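Local coordinates for zinc-finger (Saccharomonospora viridis, PDB 3RMQ), which is of unknown function but binds a zinc ion through one histidine and three cysteines, as expected of a zinc-finger family protein, at residues Pro88-Ile91 against Thr92-Ala95; Ala65-Ala69 against Leu70-Met74; Thr41-Thr44 against Glu45-Asp48. The protein carries 1 engineered substitution. All coordinates share one frame; numbering follows the deposited sequence.

Overall arrangement
The three contacts are all local, each made within one continuous piece of chain, and they are strung along it in the order contact 3, contact 2, contact 1. Contact 1 lies nearest the zinc site of H17, C36, C59 and C62: the R93 side chain is about 6 Å from the metal, against about 9 Å for that of L66 in contact 2 and about 12 Å for that of P42 in contact 3. Contacts 1 and 2 belong to the helical part and come within about 5 Å at their nearest atoms, without touching. Contact 3, a loop beyond strand 39-40, lies across the chain's centre from contact 2, their centres about 28 Å apart.

Contact 1: Pro88-Ile91 against Thr92-Ala95; sequences PALI and TRLA
Four i to i+4 backbone hydrogen bonds tie P88-I91 to T92-A95 in regular alpha-helix, from T92 N to P88 O (3.0 Å), R93 N to A89 O, L94 N to L90 O and A95 N to I91 O. T92 shows how a side chain can fold back on the helix backbone. With OG1 set between its own backbone N and carbonyl carbon (chi1 63°), the hydroxyl lies 2.9 Å from P88 O, a carbonyl already engaged by T92 N; the acceptor of the OG1 proton is not settled, and A89 O lies 3.5 Å from OG1. R93 also turns back toward the start of the helix. Its chain bends at chi3 (-58°), bringing the guanidinium alongside the first turn, where A89 O stands 4.2 Å above the plane over its centre and L90 CD2 comes within 3.6 Å of NH1. The R93 side chain passes about 4 Å from that of zinc ligand C36, and NE has a long, weak ion pair with E38. I91 and L94 face the neighbouring helices: I91 packs on F102 and V106 of helix 102-109, and L94 on V105 of that helix and on I64 of helix 60-69, which L90 also meets through P60 and V61.

Contact 2: Ala65-Ala69 against Leu70-Met74; sequences ALAKA and LGWPM. Engineered in segment 70-74: M74 (natural residue Val).
One face of the W72 ring receives A67 CB, a CH-pi contact 4.1 Å from the centroid of the six-membered ring and displaced toward its rim, near CE3. The ring reaches A67 because the chain reverses in a Schellman motif at the end of helix 60-69. G71, with phi 96°, is the residue that leaves the helix, in a backbone conformation that glycine readily adopts. W72 N then turns back to A67 O in a nearly straight bond (3.2 Å, 166° at the hydrogen), while G71 N meets K68 O from above its carbonyl plane. L70 N still binds L66 O in helical fashion, and the two leucines touch through their CD1 atoms at 3.9 Å. Beyond the turn, I77 and L80 of helix 74-81 pack against W72, and L80 also meets A67, joining the two helices; P73 is the N-cap of the second. Two waters link the helix end to the loop through W72 O: one also donates to K68 O, the other accepts from K68 NZ. A bend at chi2 (72°) swings the K68 chain toward the loop, bringing NZ to 3.7 Å from SE of M74, an engineered residue present as selenomethionine.

Contact 3: Thr41-Thr44 against Glu45-Asp48; sequences TPQT and ERGD
Q43 O is gripped by two backbone donors, R46 N at 3.1 Å and D48 N at 3.2 Å, one from each side of the plane of that carbonyl. The loop is a Schellman-type turn closing a short 3-10 segment. R46 N to Q43 O is the i to i+3 bond of that segment, D48 N to Q43 O is the 6-to-1 bond of the motif, and G47 N to T44 O is the 5-to-2 bond inside it; G47 has positive phi (76°), which lets the backbone swing back toward Q43. The D48 side chain adds a second link to Q43. Its OD2 accepts the Q43 N-H at 2.8 Å in a nearly straight bond that meets the carboxylate on the anti side, 24° out of its plane. The buried carboxylate has further partners: OD1 is hydrogen-bonded to Q11 of strand 7-12, and OD2 also accepts from a water. Q10 and W54 donate to D48 O, so the end of the loop is tied both to that strand and to the chain farther on. On the apolar side, P42 CB packs against D48 CB at 3.9 Å, with V26 and L49 also against the proline ring. In one of two modelled conformers of Q43, and so only in part, the R46 guanidinium stacks on the amide with the planes 11° apart; there Q43 OE1 sits 3.6 Å above the guanidinium plane, off-centre, near NE. The arginine is extended from CG to NE, which carries NH1 to the water already bound by D48. That water lies in the guanidinium plane at its edge, accepting from R46 NH1 at 2.9 Å and donating to D48 OD2 at 2.6 Å and to T41 O at 2.7 Å.

Contact 1: Pro88-Ile91 against Thr92-Ala95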
loop_
_atom_site.group_PDB
_atom_site.type_symbol
_atom_site.label_atom_id
_atom_site.label_comp_id
_atom_site.label_asym_id
_atom_site.label_seq_id
_atom_site.Cartn_x
_atom_site.Cartn_y
_atom_site.Cartn_z
ATOM N N PRO A 88 14.187 2.040 -3.447
ATOM C CA PRO A 88 14.477 2.917 -2.313
ATOM C C PRO A 88 13.294 3.837 -2.041
ATOM O O PRO A 88 13.031 4.151 -0.896
ATOM C CB PRO A 88 15.719 3.713 -2.778
ATOM C CG PRO A 88 16.400 2.803 -3.733
ATOM C CD PRO A 88 15.276 2.040 -4.447
ATOM N N ALA A 89 12.564 4.243 -3.074
ATOM C CA ALA A 89 11.414 5.091 -2.872
ATOM C C ALA A 89 10.385 4.372 -2.007
ATOM O O ALA A 89 9.819 4.963 -1.093
ATOM C CB ALA A 89 10.778 5.488 -4.239
ATOM N N LEU A 90 10.130 3.103 -2.312
ATOM C CA LEU A 90 9.113 2.346 -1.552
ATOM C C LEU A 90 9.550 2.023 -0.147
ATOM O O LEU A 90 8.773 2.118 0.774
ATOM C CB LEU A 90 8.764 1.038 -2.248
ATOM C CG LEU A 90 8.017 1.315 -3.554
ATOM C CD1 LEU A 90 7.974 0.076 -4.405
ATOM C CD2 LEU A 90 6.602 1.745 -3.175
ATOM N N ILE A 91 10.804 1.616 0.012
ATOM C CA ILE A 91 11.323 1.246 1.327
ATOM C C ILE A 91 11.323 2.456 2.226
ATOM O O ILE A 91 10.927 2.374 3.383
ATOM C CB ILE A 91 12.753 0.633 1.227
ATOM C CG1 ILE A 91 12.711 -0.633 0.350
ATOM C CG2 ILE A 91 13.301 0.323 2.623
ATOM C CD1 ILE A 91 14.137 -1.196 -0.023
ATOM N N THR A 92 11.772 3.596 1.728
ATOM C CA THR A 92 11.843 4.742 2.620
ATOM C C THR A 92 10.417 5.244 2.900
ATOM O O THR A 92 10.129 5.738 3.997
ATOM C CB THR A 92 12.798 5.843 2.101
ATOM O OG1 THR A 92 12.310 6.350 0.862
ATOM C CG2 THR A 92 14.205 5.266 1.909
ATOM N N ARG A 93 9.504 5.064 1.948
ATOM C CA ARG A 93 8.100 5.383 2.203
ATOM C C ARG A 93 7.500 4.447 3.297
ATOM O O ARG A 93 6.778 4.901 4.186
ATOM C CB ARG A 93 7.299 5.296 0.893
ATOM C CG ARG A 93 5.844 5.707 1.021
ATOM C CD ARG A 93 5.150 5.729 -0.413
ATOM N NE ARG A 93 5.856 6.644 -1.316
ATOM C CZ ARG A 93 6.144 6.403 -2.601
ATOM N NH1 ARG A 93 5.781 5.269 -3.176
ATOM N NH2 ARG A 93 6.807 7.309 -3.330
ATOM N N LEU A 94 7.818 3.144 3.256
ATOM C CA LEU A 94 7.317 2.219 4.299
ATOM C C LEU A 94 7.899 2.593 5.669
ATOM O O LEU A 94 7.222 2.455 6.692
ATOM C CB LEU A 94 7.708 0.773 4.000
ATOM C CG LEU A 94 7.223 -0.300 4.990
ATOM C CD1 LEU A 94 5.719 -0.311 5.064
ATOM C CD2 LEU A 94 7.721 -1.676 4.560
ATOM N N ALA A 95 9.160 3.014 5.703
ATOM C CA ALA A 95 9.788 3.394 6.980
ATOM C C ALA A 95 9.105 4.607 7.623
ATOM O O ALA A 95 9.204 4.810 8.832
ATOM C CB ALA A 95 11.286 3.663 6.814
#

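Contact 2: Ala65-Ala69 against Leu70-Met74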
loop_
_atom_site.group_PDB
_atom_site.type_symbol
_atom_site.label_atom_id
_atom_site.label_comp_id
_atom_site.label_asym_id
_atom_site.label_seq_id
_atom_site.Cartn_x
_atom_site.Cartn_y
_atom_site.Cartn_z
ATOM N N ALA A 65 1.395 -1.966 5.248
ATOM C CA ALA A 65 0.732 -1.072 6.233
ATOM C C ALA A 65 -0.603 -1.666 6.710
ATOM O O ALA A 65 -0.914 -1.646 7.901
ATOM C CB ALA A 65 0.535 0.296 5.673
ATOM N N LEU A 66 -1.387 -2.208 5.776
ATOM C CA LEU A 66 -2.666 -2.865 6.111
ATOM C C LEU A 66 -2.454 -4.086 7.021
ATOM O O LEU A 66 -3.111 -4.222 8.089
ATOM C CB LEU A 66 -3.382 -3.289 4.817
ATOM C CG LEU A 66 -4.728 -3.996 5.028
ATOM C CD1 LEU A 66 -5.686 -3.156 5.913
ATOM C CD2 LEU A 66 -5.403 -4.312 3.662
ATOM N N ALA A 67 -1.530 -4.986 6.650
ATOM C CA ALA A 67 -1.233 -6.120 7.548
ATOM C C ALA A 67 -0.874 -5.637 8.954
ATOM O O ALA A 67 -1.317 -6.179 9.952
ATOM C CB ALA A 67 -0.081 -6.967 6.995
ATOM N N LYS A 68 -0.036 -4.619 9.030
ATOM C CA LYS A 68 0.389 -4.119 10.331
ATOM C C LYS A 68 -0.824 -3.562 11.110
ATOM O O LYS A 68 -0.990 -3.876 12.315
ATOM C CB LYS A 68 1.455 -3.043 10.156
ATOM C CG LYS A 68 1.998 -2.478 11.482
ATOM C CD LYS A 68 2.877 -3.467 12.217
ATOM C CE LYS A 68 3.345 -2.841 13.541
ATOM N NZ LYS A 68 4.259 -3.712 14.307
ATOM N N ALA A 69 -1.659 -2.763 10.415
ATOM C CA ALA A 69 -2.826 -2.128 11.012
ATOM C C ALA A 69 -3.750 -3.194 11.530
ATOM O O ALA A 69 -4.460 -2.970 12.504
ATOM C CB ALA A 69 -3.584 -1.273 9.985
ATOM N N LEU A 70 -3.770 -4.344 10.855
ATOM C CA LEU A 70 -4.685 -5.420 11.237
ATOM C C LEU A 70 -4.106 -6.285 12.356
ATOM O O LEU A 70 -4.762 -7.205 12.832
ATOM C CB LEU A 70 -5.032 -6.289 10.034
ATOM C CG LEU A 70 -5.883 -5.566 8.980
ATOM C CD1 LEU A 70 -6.186 -6.488 7.828
ATOM C CD2 LEU A 70 -7.202 -5.086 9.577
ATOM N N GLY A 71 -2.878 -5.985 12.765
ATOM C CA GLY A 71 -2.303 -6.586 13.962
ATOM C C GLY A 71 -1.416 -7.801 13.724
ATOM O O GLY A 71 -1.108 -8.532 14.685
ATOM N N TRP A 72 -0.978 -8.037 12.488
ATOM C CA TRP A 72 -0.101 -9.197 12.255
ATOM C C TRP A 72 1.230 -9.071 12.964
ATOM O O TRP A 72 1.759 -7.959 13.068
ATOM C CB TRP A 72 0.228 -9.370 10.788
ATOM C CG TRP A 72 -0.893 -9.792 9.994
ATOM C CD1 TRP A 72 -2.213 -9.739 10.331
ATOM C CD2 TRP A 72 -0.827 -10.336 8.689
ATOM N NE1 TRP A 72 -2.977 -10.224 9.303
ATOM C CE2 TRP A 72 -2.148 -10.604 8.282
ATOM C CE3 TRP A 72 0.228 -10.613 7.811
ATOM C CZ2 TRP A 72 -2.448 -11.154 7.042
ATOM C CZ3 TRP A 72 -0.068 -11.144 6.575
ATOM C CH2 TRP A 72 -1.407 -11.413 6.203
ATOM N N PRO A 73 1.797 -10.222 13.410
ATOM C CA PRO A 73 3.152 -10.219 13.948
ATOM C C PRO A 73 4.135 -9.923 12.833
ATOM O O PRO A 73 3.819 -10.151 11.656
ATOM C CB PRO A 73 3.341 -11.654 14.456
ATOM C CG PRO A 73 2.447 -12.465 13.606
ATOM C CD PRO A 73 1.243 -11.586 13.332
HETATM N N MSE A 74 5.304 -9.410 13.196
HETATM C CA MSE A 74 6.325 -9.069 12.215
HETATM C C MSE A 74 6.714 -10.243 11.330
HETATM O O MSE A 74 6.918 -10.064 10.134
HETATM C CB MSE A 74 7.568 -8.499 12.903
HETATM C CG MSE A 74 7.310 -7.140 13.561
HETATM SE SE MSE A 74 6.722 -5.709 12.317
HETATM C CE MSE A 74 8.344 -4.606 12.448
HETATM O O HOH W 1 0.713 -5.271 13.841
HETATM O O HOH W 2 3.767 -6.442 14.216
#

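Contact 3: Thr41-Thr44 against Glu45-Asp48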
loop_
_atom_site.group_PDB
_atom_site.type_symbol
_atom_site.label_atom_id
_atom_site.label_comp_id
_atom_site.label_asym_id
_atom_site.label_seq_id
_atom_site.Cartn_x
_atom_site.Cartn_y
_atom_site.Cartn_z
ATOM N N THR A 41 -5.408 10.121 -7.426
ATOM C CA THR A 41 -6.762 10.413 -7.928
ATOM C C THR A 41 -7.151 9.338 -8.927
ATOM O O THR A 41 -6.465 9.180 -9.930
ATOM C CB THR A 41 -6.821 11.792 -8.643
ATOM O OG1 THR A 41 -6.424 12.820 -7.735
ATOM C CG2 THR A 41 -8.213 12.085 -9.155
ATOM N N PRO A 42 -8.246 8.596 -8.657
ATOM C CA PRO A 42 -8.709 7.569 -9.597
ATOM C C PRO A 42 -9.136 8.199 -10.914
ATOM O O PRO A 42 -9.779 9.284 -10.899
ATOM C CB PRO A 42 -9.922 6.945 -8.887
ATOM C CG PRO A 42 -9.798 7.322 -7.473
ATOM C CD PRO A 42 -9.069 8.635 -7.429
ATOM N N GLN A 43 -8.741 7.575 -12.031
ATOM C CA GLN A 43 -9.047 8.082 -13.387
ATOM C C GLN A 43 -9.669 6.983 -14.235
ATOM O O GLN A 43 -9.171 5.859 -14.266
ATOM C CB GLN A 43 -7.781 8.559 -14.111
ATOM C CG GLN A 43 -7.195 9.880 -13.642
ATOM C CD GLN A 43 -6.017 10.307 -14.506
ATOM O OE1 GLN A 43 -5.791 9.764 -15.591
ATOM N NE2 GLN A 43 -5.265 11.273 -14.031
ATOM N N THR A 44 -10.715 7.324 -14.978
ATOM C CA THR A 44 -11.375 6.313 -15.772
ATOM C C THR A 44 -10.460 5.770 -16.864
ATOM O O THR A 44 -10.515 4.591 -17.177
ATOM C CB THR A 44 -12.652 6.880 -16.377
ATOM O OG1 THR A 44 -13.494 7.300 -15.303
ATOM C CG2 THR A 44 -13.356 5.808 -17.189
ATOM N N GLU A 45 -9.614 6.626 -17.441
ATOM C CA GLU A 45 -8.720 6.196 -18.524
ATOM C C GLU A 45 -7.725 5.140 -18.072
ATOM O O GLU A 45 -7.203 4.399 -18.883
ATOM C CB GLU A 45 -7.907 7.405 -19.048
ATOM C CG GLU A 45 -8.785 8.468 -19.714
ATOM C CD GLU A 45 -9.306 9.586 -18.750
ATOM O OE1 GLU A 45 -9.390 9.382 -17.495
ATOM O OE2 GLU A 45 -9.680 10.670 -19.289
ATOM N N ARG A 46 -7.451 5.072 -16.766
ATOM C CA ARG A 46 -6.500 4.079 -16.239
ATOM C C ARG A 46 -7.205 2.811 -15.736
ATOM O O ARG A 46 -6.582 1.898 -15.114
ATOM C CB ARG A 46 -5.760 4.701 -15.052
ATOM C CG ARG A 46 -4.801 5.821 -15.555
ATOM C CD ARG A 46 -4.211 6.641 -14.419
ATOM N NE ARG A 46 -3.087 7.488 -14.855
ATOM C CZ ARG A 46 -2.479 8.362 -14.048
ATOM N NH1 ARG A 46 -2.883 8.487 -12.789
ATOM N NH2 ARG A 46 -1.466 9.104 -14.489
ATOM N N GLY A 47 -8.505 2.762 -15.977
ATOM C CA GLY A 47 -9.330 1.627 -15.528
ATOM C C GLY A 47 -9.625 1.657 -14.025
ATOM O O GLY A 47 -10.152 0.674 -13.442
ATOM N N ASP A 48 -9.374 2.799 -13.381
ATOM C CA ASP A 48 -9.453 2.846 -11.917
ATOM C C ASP A 48 -10.881 2.761 -11.373
ATOM O O ASP A 48 -11.063 2.411 -10.189
ATOM C CB ASP A 48 -8.828 4.112 -11.320
ATOM C CG ASP A 48 -7.366 4.319 -11.705
ATOM O OD1 ASP A 48 -6.660 3.340 -12.037
ATOM O OD2 ASP A 48 -6.935 5.512 -11.641
HETATM O O HOH W 3 -5.094 7.284 -11.299
#